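Local atomic coordinates of actin binding protein family protein (Entamoeba histolytica HM-1:IMSS, PDB entry 6K2F), a protein that probably binds G-actin in its ADP form and inhibits actin polymerization in motile and morphological processes, likely by sequestering monomers. Residues Pro61-Phe66 with Met96-Thr101. Sequence-based numbering, arbitrary orientation.
Sequences PSYILF and MLYSST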
loop_
_atom_site.group_PDB
_atom_site.type_symbol
_atom_site.label_atom_id
_atom_site.label_comp_id
_atom_site.label_asym_id
_atom_site.label_seq_id
_atom_site.Cartn_x
_atom_site.Cartn_y
_atom_site.Cartn_z
ATOM N N PRO A 61 24.409 -2.544 -4.102
ATOM C CA PRO A 61 23.822 -2.167 -2.830
ATOM C C PRO A 61 22.637 -1.221 -3.035
ATOM O O PRO A 61 22.641 -0.385 -3.882
ATOM C CB PRO A 61 24.967 -1.527 -2.051
ATOM C CG PRO A 61 26.217 -2.060 -2.715
ATOM C CD PRO A 61 25.840 -2.216 -4.169
ATOM N N SER A 62 21.622 -1.380 -2.186
ATOM C CA SER A 62 20.506 -0.413 -2.124
ATOM C C SER A 62 19.877 -0.464 -0.752
ATOM O O SER A 62 20.090 -1.445 -0.008
ATOM C CB SER A 62 19.483 -0.576 -3.222
ATOM O OG SER A 62 18.792 -1.808 -3.141
ATOM N N TYR A 63 19.173 0.599 -0.411
ATOM C CA TYR A 63 18.342 0.649 0.799
ATOM C C TYR A 63 16.876 0.546 0.422
ATOM O O TYR A 63 16.442 1.104 -0.588
ATOM C CB TYR A 63 18.527 1.966 1.526
ATOM C CG TYR A 63 19.936 2.294 1.920
ATOM C CD1 TYR A 63 20.588 1.581 2.903
ATOM C CD2 TYR A 63 20.599 3.365 1.346
ATOM C CE1 TYR A 63 21.876 1.908 3.299
ATOM C CE2 TYR A 63 21.866 3.727 1.753
ATOM C CZ TYR A 63 22.519 2.997 2.723
ATOM O OH TYR A 63 23.789 3.373 3.067
ATOM N N ILE A 64 16.098 -0.085 1.291
ATOM C CA ILE A 64 14.613 -0.067 1.183
ATOM C C ILE A 64 14.069 0.446 2.509
ATOM O O ILE A 64 14.388 -0.123 3.539
ATOM C CB ILE A 64 13.999 -1.452 0.927
ATOM C CG1 ILE A 64 14.650 -2.207 -0.230
ATOM C CG2 ILE A 64 12.493 -1.278 0.746
ATOM C CD1 ILE A 64 14.260 -1.702 -1.546
ATOM N N LEU A 65 13.311 1.534 2.460
ATOM C CA LEU A 65 12.549 2.033 3.621
ATOM C C LEU A 65 11.158 1.429 3.519
ATOM O O LEU A 65 10.434 1.788 2.592
ATOM C CB LEU A 65 12.524 3.556 3.598
ATOM C CG LEU A 65 13.892 4.209 3.528
ATOM C CD1 LEU A 65 13.766 5.711 3.450
ATOM C CD2 LEU A 65 14.736 3.790 4.709
ATOM N N PHE A 66 10.867 0.473 4.381
ATOM C CA PHE A 66 9.671 -0.383 4.263
ATOM C C PHE A 66 8.736 -0.061 5.435
ATOM O O PHE A 66 9.063 -0.262 6.596
ATOM C CB PHE A 66 10.081 -1.847 4.239
ATOM C CG PHE A 66 8.982 -2.768 3.793
ATOM C CD1 PHE A 66 8.005 -3.154 4.691
ATOM C CD2 PHE A 66 8.948 -3.269 2.500
ATOM C CE1 PHE A 66 6.999 -4.016 4.301
ATOM C CE2 PHE A 66 7.908 -4.096 2.100
ATOM C CZ PHE A 66 6.947 -4.475 3.003
ATOM N N MET A 96 31.602 -0.239 2.385
ATOM C CA MET A 96 31.909 0.613 3.562
ATOM C C MET A 96 30.998 1.842 3.514
ATOM O O MET A 96 30.424 2.199 4.556
ATOM C CB MET A 96 33.371 1.068 3.597
ATOM C CG MET A 96 34.381 -0.042 3.883
ATOM S SD MET A 96 34.032 -1.068 5.353
ATOM C CE MET A 96 33.208 -2.466 4.593
ATOM N N LEU A 97 30.851 2.455 2.339
ATOM C CA LEU A 97 29.989 3.651 2.186
ATOM C C LEU A 97 28.546 3.285 2.535
ATOM O O LEU A 97 27.918 4.021 3.300
ATOM C CB LEU A 97 30.058 4.165 0.750
ATOM C CG LEU A 97 29.440 5.544 0.544
ATOM C CD1 LEU A 97 30.191 6.607 1.331
ATOM C CD2 LEU A 97 29.421 5.897 -0.932
ATOM N N TYR A 98 28.005 2.183 2.017
ATOM C CA TYR A 98 26.597 1.817 2.307
ATOM C C TYR A 98 26.433 1.425 3.772
ATOM O O TYR A 98 25.421 1.761 4.377
ATOM C CB TYR A 98 26.089 0.719 1.376
ATOM C CG TYR A 98 25.519 1.289 0.110
ATOM C CD1 TYR A 98 26.331 1.615 -0.965
ATOM C CD2 TYR A 98 24.170 1.549 0.016
ATOM C CE1 TYR A 98 25.781 2.146 -2.125
ATOM C CE2 TYR A 98 23.602 2.057 -1.130
ATOM C CZ TYR A 98 24.415 2.386 -2.199
ATOM O OH TYR A 98 23.892 2.919 -3.355
ATOM N N SER A 99 27.393 0.703 4.330
ATOM C CA SER A 99 27.300 0.252 5.740
ATOM C C SER A 99 27.344 1.469 6.673
ATOM O O SER A 99 26.473 1.567 7.567
ATOM C CB SER A 99 28.387 -0.754 6.037
ATOM O OG SER A 99 28.410 -1.075 7.420
ATOM N N SER A 100 28.297 2.382 6.481
ATOM C CA SER A 100 28.484 3.564 7.373
ATOM C C SER A 100 27.309 4.549 7.218
ATOM O O SER A 100 26.982 5.249 8.197
ATOM C CB SER A 100 29.797 4.249 7.131
ATOM O OG SER A 100 29.835 4.811 5.833
ATOM N N THR A 101 26.683 4.601 6.043
ATOM C CA THR A 101 25.605 5.587 5.728
ATOM C C THR A 101 24.251 5.091 6.267
ATOM O O THR A 101 23.332 5.934 6.403
ATOM C CB THR A 101 25.606 5.895 4.226
ATOM O OG1 THR A 101 26.879 6.445 3.889
ATOM C CG2 THR A 101 24.488 6.818 3.807
#
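In this N-terminal ADF-homology domain of twinfilin, P61, just before central-sheet strand 62-68, and Y63 on it meet Y98 of helix 92-101. Y63 carries the polar link. From its CB the side chain leaves with CG anti to the carbonyl carbon (chi1 -57°), which slants the ring back past the start of the strand and out to the helix. CD2 and CE2 run beside Y98 CE2 and CD2, while CE1 comes within 3.7 Å of Y98 O. Y98 CD2 lies over one face of the Y63 ring, 3.5 Å from its CZ; the two ring planes are inclined at 40°. At the tip, Y63 OH donates a 2.6 Å hydrogen bond to Y98 O, reaching a lone pair in the carbonyl plane, while that oxygen lies in the plane of the Y63 ring. F105 packs edge-to-face with the same ring. P61 CB makes a CH-pi contact over one face of the Y98 ring, 3.5 Å from its centroid and almost on the normal. The phenol end of Y98 is tied to strand 23-29 through a hydrogen bond between OH and I28 N, so this side chain bridges helix and sheet. Beside the Y63 hydroxyl stands T101, whose CB approaches Y63 OH to 3.3 Å and whose OG1 donates to L97 O.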